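Local structure of phosphoribosylaminoimidazole-succinocarboxamide synthase (Saccharomyces cerevisiae, 2CNQ) at residues D71-L76 with H110-I115; E118-G123 with D215-F220; E185-R190 with N227-V232. The protein catalyses the ATP-dependent joining of 5-amino-4-carboxyimidazole ribonucleotide to L-aspartate, giving SAICAR in the de novo purine pathway. All coordinates share one frame; numbering follows the deposited sequence. Where two conformers were deposited one is given.

Interaction 1 (D71-L76 with H110-I115); sequences DVRNHL and HKHKLI. With ADP (adenosine-5'-diphosphate), chain B.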
loop_
_atom_site.group_PDB
_atom_site.type_symbol
_atom_site.label_atom_id
_atom_site.label_comp_id
_atom_site.label_asym_id
_atom_site.label_seq_id
_atom_site.Cartn_x
_atom_site.Cartn_y
_atom_site.Cartn_z
ATOM N N ASP A 71 12.150 13.467 0.410
ATOM C CA ASP A 71 10.901 14.090 0.103
ATOM C C ASP A 71 9.958 14.073 1.246
ATOM O O ASP A 71 9.085 14.913 1.312
ATOM C CB ASP A 71 10.257 13.380 -1.061
ATOM C CG ASP A 71 11.143 13.368 -2.239
ATOM O OD1 ASP A 71 11.420 14.461 -2.738
ATOM O OD2 ASP A 71 11.602 12.295 -2.623
ATOM N N VAL A 72 10.089 13.111 2.134
ATOM C CA VAL A 72 9.168 12.961 3.219
ATOM C C VAL A 72 9.812 12.135 4.292
ATOM O O VAL A 72 10.497 11.174 4.008
ATOM C CB VAL A 72 7.851 12.361 2.739
ATOM C CG1 VAL A 72 8.052 10.957 2.248
ATOM C CG2 VAL A 72 6.796 12.446 3.772
ATOM N N ARG A 73 9.608 12.544 5.520
ATOM C CA ARG A 73 9.959 11.731 6.645
ATOM C C ARG A 73 9.142 10.483 6.632
ATOM O O ARG A 73 8.015 10.516 6.208
ATOM C CB ARG A 73 9.662 12.444 7.950
ATOM C CG ARG A 73 10.676 13.492 8.327
ATOM C CD ARG A 73 10.401 14.024 9.711
ATOM N NE ARG A 73 10.398 12.946 10.689
ATOM C CZ ARG A 73 9.899 13.050 11.914
ATOM N NH1 ARG A 73 9.388 14.198 12.333
ATOM N NH2 ARG A 73 9.919 12.008 12.729
ATOM N N ASN A 74 9.689 9.410 7.150
ATOM C CA ASN A 74 8.944 8.183 7.210
ATOM C C ASN A 74 9.029 7.561 8.568
ATOM O O ASN A 74 9.763 7.992 9.423
ATOM C CB ASN A 74 9.380 7.248 6.108
ATOM C CG ASN A 74 10.776 6.793 6.290
ATOM O OD1 ASN A 74 11.115 6.242 7.332
ATOM N ND2 ASN A 74 11.607 7.029 5.313
ATOM N N HIS A 75 8.258 6.517 8.754
ATOM C CA HIS A 75 8.152 5.882 10.043
ATOM C C HIS A 75 9.239 4.914 10.364
ATOM O O HIS A 75 9.236 4.360 11.440
ATOM C CB HIS A 75 6.817 5.198 10.224
ATOM C CG HIS A 75 6.540 4.060 9.347
ATOM N ND1 HIS A 75 5.499 3.235 9.664
ATOM C CD2 HIS A 75 7.107 3.587 8.231
ATOM C CE1 HIS A 75 5.435 2.302 8.755
ATOM N NE2 HIS A 75 6.392 2.495 7.870
ATOM N N LEU A 76 10.165 4.669 9.467
ATOM C CA LEU A 76 11.146 3.661 9.769
ATOM C C LEU A 76 12.020 4.115 10.909
ATOM O O LEU A 76 12.449 5.250 10.951
ATOM C CB LEU A 76 12.032 3.432 8.587
ATOM C CG LEU A 76 11.335 2.937 7.354
ATOM C CD1 LEU A 76 12.341 2.817 6.240
ATOM C CD2 LEU A 76 10.617 1.630 7.605
ATOM N N HIS A 110 8.418 3.675 13.987
ATOM C CA HIS A 110 7.937 4.527 14.997
ATOM C C HIS A 110 6.435 4.547 14.956
ATOM O O HIS A 110 5.837 4.698 13.918
ATOM C CB HIS A 110 8.423 5.931 14.700
ATOM C CG HIS A 110 9.893 6.095 14.839
ATOM N ND1 HIS A 110 10.506 6.174 16.066
ATOM C CD2 HIS A 110 10.874 6.210 13.913
ATOM C CE1 HIS A 110 11.807 6.314 15.889
ATOM N NE2 HIS A 110 12.056 6.365 14.593
ATOM N N LYS A 111 5.829 4.415 16.103
ATOM C CA LYS A 111 4.412 4.586 16.228
ATOM C C LYS A 111 4.129 6.022 15.933
ATOM O O LYS A 111 4.706 6.893 16.531
ATOM C CB LYS A 111 4.041 4.087 17.621
ATOM C CG LYS A 111 2.577 4.017 17.885
ATOM C CD LYS A 111 2.248 3.642 19.348
ATOM C CE LYS A 111 3.141 2.537 20.049
ATOM N NZ LYS A 111 2.941 2.257 21.597
ATOM N N HIS A 112 3.224 6.292 15.036
ATOM C CA HIS A 112 2.866 7.650 14.751
ATOM C C HIS A 112 1.415 7.816 14.881
ATOM O O HIS A 112 0.644 6.911 14.637
ATOM C CB HIS A 112 3.286 8.051 13.353
ATOM C CG HIS A 112 4.698 8.480 13.296
ATOM N ND1 HIS A 112 5.108 9.661 13.858
ATOM C CD2 HIS A 112 5.801 7.892 12.793
ATOM C CE1 HIS A 112 6.405 9.787 13.698
ATOM N NE2 HIS A 112 6.851 8.725 13.065
ATOM N N LYS A 113 1.053 9.042 15.189
ATOM C CA LYS A 113 -0.310 9.454 15.047
ATOM C C LYS A 113 -0.627 9.487 13.601
ATOM O O LYS A 113 0.048 10.136 12.821
ATOM C CB LYS A 113 -0.479 10.812 15.648
ATOM C CG LYS A 113 -1.905 11.247 15.628
ATOM C CD LYS A 113 -2.129 12.558 16.293
ATOM C CE LYS A 113 -1.866 12.501 17.772
ATOM N NZ LYS A 113 -2.434 13.687 18.452
ATOM N N LEU A 114 -1.640 8.758 13.233
ATOM C CA LEU A 114 -1.984 8.635 11.858
ATOM C C LEU A 114 -2.970 9.682 11.481
ATOM O O LEU A 114 -3.782 10.082 12.261
ATOM C CB LEU A 114 -2.582 7.268 11.553
ATOM C CG LEU A 114 -1.675 6.132 11.927
ATOM C CD1 LEU A 114 -2.376 4.838 11.629
ATOM C CD2 LEU A 114 -0.320 6.331 11.275
ATOM N N ILE A 115 -2.876 10.162 10.264
ATOM C CA ILE A 115 -3.898 11.003 9.702
ATOM C C ILE A 115 -4.942 10.066 9.197
ATOM O O ILE A 115 -4.640 9.124 8.478
ATOM C CB ILE A 115 -3.320 11.832 8.574
ATOM C CG1 ILE A 115 -2.222 12.732 9.125
ATOM C CG2 ILE A 115 -4.402 12.636 7.912
ATOM C CD1 ILE A 115 -1.557 13.567 8.077
HETATM P PB ADP B . -5.174 -2.782 7.201
HETATM O O1B ADP B . -4.749 -2.306 5.891
HETATM O O2B ADP B . -5.950 -1.777 7.942
HETATM O O3B ADP B . -5.886 -4.042 7.274
HETATM P PA ADP B . -2.467 -3.569 7.646
HETATM O O1A ADP B . -1.965 -2.894 6.448
HETATM O O2A ADP B . -2.540 -5.021 7.667
HETATM O O3A ADP B . -3.858 -2.972 8.069
HETATM O "O5'" ADP B . -1.622 -3.159 8.904
HETATM C "C5'" ADP B . -1.013 -1.903 9.104
HETATM C "C4'" ADP B . -1.764 -1.153 10.163
HETATM O "O4'" ADP B . -0.800 -0.340 10.830
HETATM C "C3'" ADP B . -2.787 -0.201 9.625
HETATM O "O3'" ADP B . -3.776 0.043 10.595
HETATM C "C2'" ADP B . -1.990 1.064 9.457
HETATM O "O2'" ADP B . -2.771 2.215 9.387
HETATM C "C1'" ADP B . -1.157 1.018 10.682
HETATM N N9 ADP B . 0.062 1.769 10.654
HETATM C C8 ADP B . 0.889 1.914 9.616
HETATM N N7 ADP B . 1.976 2.571 9.923
HETATM C C5 ADP B . 1.837 2.869 11.225
HETATM C C6 ADP B . 2.646 3.528 12.180
HETATM N N6 ADP B . 3.829 4.010 11.856
HETATM N N1 ADP B . 2.171 3.724 13.404
HETATM C C2 ADP B . 0.995 3.199 13.734
HETATM N N3 ADP B . 0.188 2.495 12.954
HETATM C C4 ADP B . 0.619 2.348 11.703
HETATM O O HOH W 1 9.795 9.003 13.236
HETATM O O HOH W 2 9.306 8.355 12.169
#
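H75 and H110 meet through their backbones: H110 N donates to H75 O at 2.8 Å (163°). This is the one direct hydrogen bond between the segments; a water between N74 O and H112 NE2 adds an indirect link. H110 lays the edge of its ring near L76, with CD2 3.5 Å from L76 O. H112 likewise offers an edge to H75, its CD2 3.9 Å from H75 CB. Together the segments frame the adenine end of the ADP pocket, 110-115 being the link from the antiparallel sheet to the mixed sheet. Three hydrogen bonds read the base there. ADP N6 gives one to H75 ND1 (2.9 Å) and one to H110 O (3.0 Å), while H112 N donates to ADP N1 (3.2 Å). Histidine suits position 75 because its unprotonated ND1 can accept from an amino group; a CG between the backbone N and the carbonyl carbon (chi1 65°) brings it there. Apolar L114 packs on the base, its CD2 4.1 Å from ADP C4. Within 71-76, N74 OD1 accepts from L76 N at 2.8 Å, an Asx turn just beyond R73, whose guanidinium pairs with D223 and E228.

Interaction 2 (E118-G123 with D215-F220); sequences EVIVRG and DTKFEF. With AMZ (aminoimidazole 4-carboxamide ribonucleotide), chain C; ADP (adenosine-5'-diphosphate), chain B.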
loop_
_atom_site.group_PDB
_atom_site.type_symbol
_atom_site.label_atom_id
_atom_site.label_comp_id
_atom_site.label_asym_id
_atom_site.label_seq_id
_atom_site.Cartn_x
_atom_site.Cartn_y
_atom_site.Cartn_z
ATOM N N GLU A 118 -7.209 7.372 3.988
ATOM C CA GLU A 118 -6.476 6.678 2.963
ATOM C C GLU A 118 -6.112 7.740 1.966
ATOM O O GLU A 118 -6.961 8.356 1.349
ATOM C CB GLU A 118 -7.300 5.631 2.291
ATOM C CG GLU A 118 -7.929 4.648 3.189
ATOM C CD GLU A 118 -6.976 3.787 3.958
ATOM O OE1 GLU A 118 -7.504 2.896 4.655
ATOM O OE2 GLU A 118 -5.758 3.927 3.927
ATOM N N VAL A 119 -4.835 8.007 1.861
ATOM C CA VAL A 119 -4.350 9.112 1.059
ATOM C C VAL A 119 -4.104 8.589 -0.322
ATOM O O VAL A 119 -3.004 8.235 -0.687
ATOM C CB VAL A 119 -3.135 9.723 1.705
ATOM C CG1 VAL A 119 -2.596 10.850 0.875
ATOM C CG2 VAL A 119 -3.475 10.205 3.104
ATOM N N ILE A 120 -5.176 8.494 -1.072
ATOM C CA ILE A 120 -5.130 7.955 -2.397
ATOM C C ILE A 120 -4.813 9.049 -3.358
ATOM O O ILE A 120 -5.370 10.131 -3.302
ATOM C CB ILE A 120 -6.433 7.301 -2.742
ATOM C CG1 ILE A 120 -6.679 6.130 -1.825
ATOM C CG2 ILE A 120 -6.496 6.891 -4.183
ATOM C CD1 ILE A 120 -8.109 5.715 -1.781
ATOM N N VAL A 121 -3.900 8.765 -4.263
ATOM C CA VAL A 121 -3.620 9.606 -5.391
ATOM C C VAL A 121 -3.866 8.812 -6.622
ATOM O O VAL A 121 -3.428 7.695 -6.731
ATOM C CB VAL A 121 -2.196 10.131 -5.384
ATOM C CG1 VAL A 121 -1.983 11.020 -6.585
ATOM C CG2 VAL A 121 -1.919 10.871 -4.128
ATOM N N ARG A 122 -4.578 9.424 -7.545
ATOM C CA ARG A 122 -4.876 8.813 -8.811
ATOM C C ARG A 122 -4.228 9.594 -9.908
ATOM O O ARG A 122 -4.500 10.752 -10.093
ATOM C CB ARG A 122 -6.343 8.758 -9.053
ATOM C CG ARG A 122 -7.093 8.099 -7.938
ATOM C CD ARG A 122 -8.561 8.105 -8.225
ATOM N NE ARG A 122 -9.304 7.662 -7.078
ATOM C CZ ARG A 122 -9.597 6.420 -6.820
ATOM N NH1 ARG A 122 -9.370 5.465 -7.674
ATOM N NH2 ARG A 122 -10.156 6.143 -5.669
ATOM N N GLY A 123 -3.375 8.939 -10.646
ATOM C CA GLY A 123 -2.854 9.524 -11.853
ATOM C C GLY A 123 -3.675 9.221 -13.058
ATOM O O GLY A 123 -3.620 9.942 -14.051
ATOM N N ASP A 215 -2.623 4.462 -9.688
ATOM C CA ASP A 215 -3.083 5.069 -8.486
ATOM C C ASP A 215 -2.385 4.384 -7.338
ATOM O O ASP A 215 -1.732 3.369 -7.493
ATOM C CB ASP A 215 -4.602 5.022 -8.404
ATOM C CG ASP A 215 -5.183 3.662 -8.500
ATOM O OD1 ASP A 215 -6.339 3.603 -8.933
ATOM O OD2 ASP A 215 -4.535 2.694 -8.091
ATOM N N THR A 216 -2.522 4.972 -6.176
ATOM C CA THR A 216 -1.905 4.409 -5.019
ATOM C C THR A 216 -2.547 4.993 -3.799
ATOM O O THR A 216 -3.087 6.068 -3.836
ATOM C CB THR A 216 -0.406 4.715 -5.007
ATOM O OG1 THR A 216 0.243 3.862 -4.089
ATOM C CG2 THR A 216 -0.084 6.116 -4.650
ATOM N N LYS A 217 -2.432 4.258 -2.719
ATOM C CA LYS A 217 -2.859 4.677 -1.422
ATOM C C LYS A 217 -1.682 4.815 -0.543
ATOM O O LYS A 217 -0.977 3.856 -0.291
ATOM C CB LYS A 217 -3.831 3.668 -0.860
ATOM C CG LYS A 217 -4.357 4.010 0.510
ATOM C CD LYS A 217 -3.521 3.567 1.670
ATOM C CE LYS A 217 -3.533 2.089 1.844
ATOM N NZ LYS A 217 -2.610 1.625 2.908
ATOM N N PHE A 218 -1.453 6.014 -0.077
ATOM C CA PHE A 218 -0.475 6.282 0.945
ATOM C C PHE A 218 -1.197 6.360 2.265
ATOM O O PHE A 218 -2.359 6.645 2.328
ATOM C CB PHE A 218 0.196 7.612 0.708
ATOM C CG PHE A 218 0.961 7.736 -0.554
ATOM C CD1 PHE A 218 2.005 6.900 -0.841
ATOM C CD2 PHE A 218 0.664 8.733 -1.435
ATOM C CE1 PHE A 218 2.749 7.093 -1.959
ATOM C CE2 PHE A 218 1.401 8.922 -2.573
ATOM C CZ PHE A 218 2.435 8.110 -2.837
ATOM N N GLU A 219 -0.433 6.193 3.314
ATOM C CA GLU A 219 -0.836 6.559 4.625
ATOM C C GLU A 219 0.166 7.491 5.184
ATOM O O GLU A 219 1.357 7.322 5.019
ATOM C CB GLU A 219 -0.989 5.366 5.533
ATOM C CG GLU A 219 -2.055 4.443 5.051
ATOM C CD GLU A 219 -2.431 3.372 6.012
ATOM O OE1 GLU A 219 -3.014 2.379 5.536
ATOM O OE2 GLU A 219 -2.156 3.526 7.212
ATOM N N PHE A 220 -0.348 8.496 5.838
ATOM C CA PHE A 220 0.465 9.493 6.463
ATOM C C PHE A 220 0.168 9.559 7.925
ATOM O O PHE A 220 -0.962 9.418 8.351
ATOM C CB PHE A 220 0.125 10.861 5.902
ATOM C CG PHE A 220 0.512 11.130 4.466
ATOM C CD1 PHE A 220 1.389 10.344 3.753
ATOM C CD2 PHE A 220 -0.008 12.231 3.817
ATOM C CE1 PHE A 220 1.718 10.693 2.455
ATOM C CE2 PHE A 220 0.369 12.560 2.532
ATOM C CZ PHE A 220 1.227 11.806 1.880
HETATM O O5 AMZ C . -5.679 -0.615 1.573
HETATM C C6 AMZ C . -6.553 0.196 1.350
HETATM N N2 AMZ C . -7.475 0.546 2.239
HETATM C C3A AMZ C . -6.627 0.868 0.067
HETATM C C7A AMZ C . -5.813 0.638 -1.000
HETATM N N3 AMZ C . -4.731 -0.146 -1.162
HETATM N N1 AMZ C . -7.544 1.795 -0.259
HETATM C C5 AMZ C . -7.297 2.147 -1.501
HETATM N N AMZ C . -6.250 1.435 -1.974
HETATM C C1 AMZ C . -5.646 1.595 -3.273
HETATM C C2 AMZ C . -6.121 0.611 -4.300
HETATM C C3 AMZ C . -5.917 1.365 -5.582
HETATM O O2 AMZ C . -4.548 1.250 -5.901
HETATM O O1 AMZ C . -5.378 -0.586 -4.200
HETATM O O AMZ C . -6.068 2.842 -3.747
HETATM C C AMZ C . -6.240 2.788 -5.156
HETATM C C4 AMZ C . -7.615 3.239 -5.522
HETATM O O3 AMZ C . -8.531 2.206 -5.196
HETATM P P AMZ C . -10.050 2.371 -5.657
HETATM O OP1 AMZ C . -10.659 3.444 -4.817
HETATM O O4 AMZ C . -10.651 1.014 -5.374
HETATM O OP2 AMZ C . -10.094 2.735 -7.105
HETATM P PB ADP B . -5.174 -2.782 7.201
HETATM O O1B ADP B . -4.749 -2.306 5.891
HETATM O O2B ADP B . -5.950 -1.777 7.942
HETATM O O3B ADP B . -5.886 -4.042 7.274
HETATM P PA ADP B . -2.467 -3.569 7.646
HETATM O O1A ADP B . -1.965 -2.894 6.448
HETATM O O2A ADP B . -2.540 -5.021 7.667
HETATM O O3A ADP B . -3.858 -2.972 8.069
HETATM O "O5'" ADP B . -1.622 -3.159 8.904
HETATM C "C5'" ADP B . -1.013 -1.903 9.104
HETATM C "C4'" ADP B . -1.764 -1.153 10.163
HETATM O "O4'" ADP B . -0.800 -0.340 10.830
HETATM C "C3'" ADP B . -2.787 -0.201 9.625
HETATM O "O3'" ADP B . -3.776 0.043 10.595
HETATM C "C2'" ADP B . -1.990 1.064 9.457
HETATM O "O2'" ADP B . -2.771 2.215 9.387
HETATM C "C1'" ADP B . -1.157 1.018 10.682
HETATM N N9 ADP B . 0.062 1.769 10.654
HETATM C C8 ADP B . 0.889 1.914 9.616
HETATM N N7 ADP B . 1.976 2.571 9.923
HETATM C C5 ADP B . 1.837 2.869 11.225
HETATM C C6 ADP B . 2.646 3.528 12.180
HETATM N N6 ADP B . 3.829 4.010 11.856
HETATM N N1 ADP B . 2.171 3.724 13.404
HETATM C C2 ADP B . 0.995 3.199 13.734
HETATM N N3 ADP B . 0.188 2.495 12.954
HETATM C C4 ADP B . 0.619 2.348 11.703
HETATM O O HOH W 3 -5.505 1.368 5.591
HETATM O O HOH W 4 -5.505 2.178 6.426
HETATM O O HOH W 5 -7.714 5.619 -10.097
#
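V119 to R122 and D215 to F218 pair as neighbouring antiparallel strands of the mixed sheet, one face of which lines the AMZ site. Mutual backbone hydrogen bonds join V119 with F218 and V121 with T216, F218 N to V119 O measuring 2.8 Å. The alternation sends I120, R122, D215 and K217 to the ligand and V119, V121, T216 and F218 to the other face, where helix 185-209 packs on the valines. There V119 CG1 lies 4.2 Å from the F220 ring centroid in the conformer described, a CH-pi contact of a branched valine methyl against a flat phenyl face.

On the ligand side, R122 runs extended from CG to NE and meets the phosphate end-on: NH1 reaches AMZ OP2 (2.9 Å, 177°) and NH2 reaches AMZ OP1 (172°). Arginine fits because two parallel N-H groups match two phosphate oxygens. D215 lies alongside, its carboxylate turned 89° from the guanidinium; the direct salt bridge is long, and a water links R122 NH1 to D215 OD1, which also pairs with R242. D215 OD2 accepts from the AMZ hydroxyl O2 at 2.6 Å. K217 bends at chi2 and chi3, passing its CD 3.2 Å from E118 OE2. Its NZ bridges to E219 OE1 (2.8 Å) and to D233, while E219 OE2 accepts from ADP O2' at 2.6 Å.

Interaction 3 (E185-R190 with N227-V232); sequences EDLSRR and NEIILV. Unlike the reference sequence in segment 185-190: E185 (reference Gly). With ADP (adenosine-5'-diphosphate), chain B.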
loop_
_atom_site.group_PDB
_atom_site.type_symbol
_atom_site.label_atom_id
_atom_site.label_comp_id
_atom_site.label_asym_id
_atom_site.label_seq_id
_atom_site.Cartn_x
_atom_site.Cartn_y
_atom_site.Cartn_z
ATOM N N GLU A 185 -8.360 21.851 7.530
ATOM C CA GLU A 185 -8.161 22.377 6.203
ATOM C C GLU A 185 -6.707 22.498 5.847
ATOM O O GLU A 185 -6.328 22.189 4.735
ATOM C CB GLU A 185 -8.834 23.721 6.050
ATOM C CG GLU A 185 -8.290 24.851 6.889
ATOM C CD GLU A 185 -8.977 26.151 6.611
ATOM O OE1 GLU A 185 -9.744 26.251 5.642
ATOM O OE2 GLU A 185 -8.717 27.081 7.360
ATOM N N ASP A 186 -5.885 22.960 6.763
ATOM C CA ASP A 186 -4.505 23.138 6.420
ATOM C C ASP A 186 -3.869 21.795 6.209
ATOM O O ASP A 186 -3.180 21.584 5.239
ATOM C CB ASP A 186 -3.782 23.951 7.463
ATOM C CG ASP A 186 -4.287 25.385 7.522
ATOM O OD1 ASP A 186 -4.219 25.988 8.590
ATOM O OD2 ASP A 186 -4.753 25.917 6.507
ATOM N N LEU A 187 -4.111 20.888 7.125
ATOM C CA LEU A 187 -3.484 19.606 7.040
ATOM C C LEU A 187 -3.953 18.874 5.818
ATOM O O LEU A 187 -3.169 18.256 5.135
ATOM C CB LEU A 187 -3.744 18.804 8.288
ATOM C CG LEU A 187 -3.086 17.443 8.290
ATOM C CD1 LEU A 187 -1.580 17.540 8.143
ATOM C CD2 LEU A 187 -3.473 16.708 9.543
ATOM N N SER A 188 -5.231 18.930 5.514
ATOM C CA SER A 188 -5.722 18.220 4.347
ATOM C C SER A 188 -5.076 18.715 3.090
ATOM O O SER A 188 -4.759 17.937 2.220
ATOM C CB SER A 188 -7.226 18.426 4.224
ATOM O OG SER A 188 -7.800 17.686 3.147
ATOM N N ARG A 189 -4.887 20.012 2.958
ATOM C CA ARG A 189 -4.245 20.519 1.783
ATOM C C ARG A 189 -2.805 20.056 1.759
ATOM O O ARG A 189 -2.315 19.695 0.715
ATOM C CB ARG A 189 -4.299 22.025 1.756
ATOM C CG ARG A 189 -3.735 22.561 0.449
ATOM C CD ARG A 189 -3.647 24.024 0.492
ATOM N NE ARG A 189 -3.266 24.619 -0.770
ATOM C CZ ARG A 189 -4.117 25.098 -1.657
ATOM N NH1 ARG A 189 -3.646 25.637 -2.762
ATOM N NH2 ARG A 189 -5.415 25.044 -1.455
ATOM N N ARG A 190 -2.127 20.083 2.887
ATOM C CA ARG A 190 -0.769 19.643 2.918
ATOM C C ARG A 190 -0.679 18.198 2.525
ATOM O O ARG A 190 0.216 17.802 1.811
ATOM C CB ARG A 190 -0.180 19.810 4.288
ATOM C CG ARG A 190 0.073 21.225 4.653
ATOM C CD ARG A 190 0.429 21.350 6.090
ATOM N NE ARG A 190 1.662 20.655 6.381
ATOM C CZ ARG A 190 2.049 20.264 7.585
ATOM N NH1 ARG A 190 1.279 20.447 8.639
ATOM N NH2 ARG A 190 3.223 19.674 7.725
ATOM N N ASN A 227 5.673 19.236 13.446
ATOM C CA ASN A 227 4.765 19.586 12.369
ATOM C C ASN A 227 5.232 19.047 11.041
ATOM O O ASN A 227 5.148 19.696 10.000
ATOM C CB ASN A 227 4.549 21.071 12.248
ATOM C CG ASN A 227 3.340 21.399 11.412
ATOM O OD1 ASN A 227 2.388 20.626 11.325
ATOM N ND2 ASN A 227 3.347 22.580 10.832
ATOM N N GLU A 228 5.464 17.724 11.089
ATOM C CA GLU A 228 5.815 17.010 9.858
ATOM C C GLU A 228 4.885 15.909 9.562
ATOM O O GLU A 228 4.592 15.143 10.440
ATOM C CB GLU A 228 7.260 16.510 10.001
ATOM C CG GLU A 228 8.292 17.670 10.028
ATOM C CD GLU A 228 9.697 17.187 10.214
ATOM O OE1 GLU A 228 10.498 17.290 9.268
ATOM O OE2 GLU A 228 9.992 16.667 11.311
ATOM N N ILE A 229 4.473 15.805 8.306
ATOM C CA ILE A 229 3.766 14.670 7.807
ATOM C C ILE A 229 4.789 13.564 7.646
ATOM O O ILE A 229 5.908 13.784 7.224
ATOM C CB ILE A 229 3.072 15.005 6.527
ATOM C CG1 ILE A 229 1.986 16.036 6.789
ATOM C CG2 ILE A 229 2.474 13.779 5.915
ATOM C CD1 ILE A 229 1.393 16.602 5.535
ATOM N N ILE A 230 4.367 12.364 8.002
ATOM C CA ILE A 230 5.206 11.219 8.002
ATOM C C ILE A 230 4.597 10.223 7.066
ATOM O O ILE A 230 3.426 9.920 7.155
ATOM C CB ILE A 230 5.262 10.576 9.393
ATOM C CG1 ILE A 230 5.508 11.597 10.475
ATOM C CG2 ILE A 230 6.277 9.485 9.414
ATOM C CD1 ILE A 230 6.756 12.278 10.391
ATOM N N LEU A 231 5.401 9.648 6.202
ATOM C CA LEU A 231 4.951 8.559 5.385
ATOM C C LEU A 231 5.050 7.304 6.203
ATOM O O LEU A 231 6.098 6.968 6.716
ATOM C CB LEU A 231 5.839 8.498 4.160
ATOM C CG LEU A 231 5.365 7.548 3.083
ATOM C CD1 LEU A 231 4.051 7.933 2.527
ATOM C CD2 LEU A 231 6.407 7.532 1.996
ATOM N N VAL A 232 3.931 6.639 6.364
ATOM C CA VAL A 232 3.859 5.477 7.216
ATOM C C VAL A 232 3.372 4.294 6.412
ATOM O O VAL A 232 3.322 4.317 5.200
ATOM C CB VAL A 232 2.989 5.730 8.450
ATOM C CG1 VAL A 232 3.500 6.935 9.194
ATOM C CG2 VAL A 232 1.553 5.897 8.101
HETATM P PB ADP B . -5.174 -2.782 7.201
HETATM O O1B ADP B . -4.749 -2.306 5.891
HETATM O O2B ADP B . -5.950 -1.777 7.942
HETATM O O3B ADP B . -5.886 -4.042 7.274
HETATM P PA ADP B . -2.467 -3.569 7.646
HETATM O O1A ADP B . -1.965 -2.894 6.448
HETATM O O2A ADP B . -2.540 -5.021 7.667
HETATM O O3A ADP B . -3.858 -2.972 8.069
HETATM O "O5'" ADP B . -1.622 -3.159 8.904
HETATM C "C5'" ADP B . -1.013 -1.903 9.104
HETATM C "C4'" ADP B . -1.764 -1.153 10.163
HETATM O "O4'" ADP B . -0.800 -0.340 10.830
HETATM C "C3'" ADP B . -2.787 -0.201 9.625
HETATM O "O3'" ADP B . -3.776 0.043 10.595
HETATM C "C2'" ADP B . -1.990 1.064 9.457
HETATM O "O2'" ADP B . -2.771 2.215 9.387
HETATM C "C1'" ADP B . -1.157 1.018 10.682
HETATM N N9 ADP B . 0.062 1.769 10.654
HETATM C C8 ADP B . 0.889 1.914 9.616
HETATM N N7 ADP B . 1.976 2.571 9.923
HETATM C C5 ADP B . 1.837 2.869 11.225
HETATM C C6 ADP B . 2.646 3.528 12.180
HETATM N N6 ADP B . 3.829 4.010 11.856
HETATM N N1 ADP B . 2.171 3.724 13.404
HETATM C C2 ADP B . 0.995 3.199 13.734
HETATM N N3 ADP B . 0.188 2.495 12.954
HETATM C C4 ADP B . 0.619 2.348 11.703
HETATM O O HOH W 6 5.344 17.899 6.392
#
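R190 reaches from helix 185-209 to N227 and takes hold of it end-on, with one terminal nitrogen for each of two oxygens. NH1 donates to the side-chain OD1 of N227 at 2.9 Å in the conformer described, and NH2 to the backbone O of N227 at 3.0 Å. Neither bond is ideal: both donors stand above the carbonyl planes they approach, and the guanidinium is turned 72° from the N227 amide, so the two flat groups cross instead of lying in one plane. A bend at chi3 (63°) brings the head of R190 round to this site. Arginine suits the place because its long aliphatic stem can cover apolar surface while its tip remains polar.

I229 slides past that stem in the opposite direction. Its CD1 touches R190 CB at 3.8 Å and also rests over one face of the guanidinium, displaced toward the rim. From one turn earlier in the helix L187 crosses I229 obliquely, CD1 to CD1 at 4.1 Å, so the slim end of the isoleucine is met by both helix residues. A water accepts from I229 N at 3.0 Å and, weakly, from R190 NH2.

The backbone of N227 has positive phi (51°), a conformation asparagine tolerates better than most residues. With E228 it faces D223 in a G1 beta bulge, at the turn of the hairpin formed by strands 211-223 and 228-245. The contact thus ties the early turns of a helix to the start of a strand, the helix-on-sheet packing of an alpha/beta layer.

Overall arrangement
Each contact reaches the same mixed sheet, in which strands 73-74, 228-245, 211-223 and 113-122 lie side by side in that order. Interaction 1 closes along the chain before the others open, whereas the segments of interactions 2 and 3 alternate. The centres of interactions 1 and 3 are about 10 Å apart, those of 2 and 3 about 13 Å, and those of 1 and 2 about 15 Å. Backbone pairing couples them directly: R73 with L231, I115 with F220, and E219 with V232. Residues from all three line the ADP pocket; the adenine sits where the two sheets meet, while AMZ lies over the face of strands 113-122 and 211-223, with helix 185-209 packed behind.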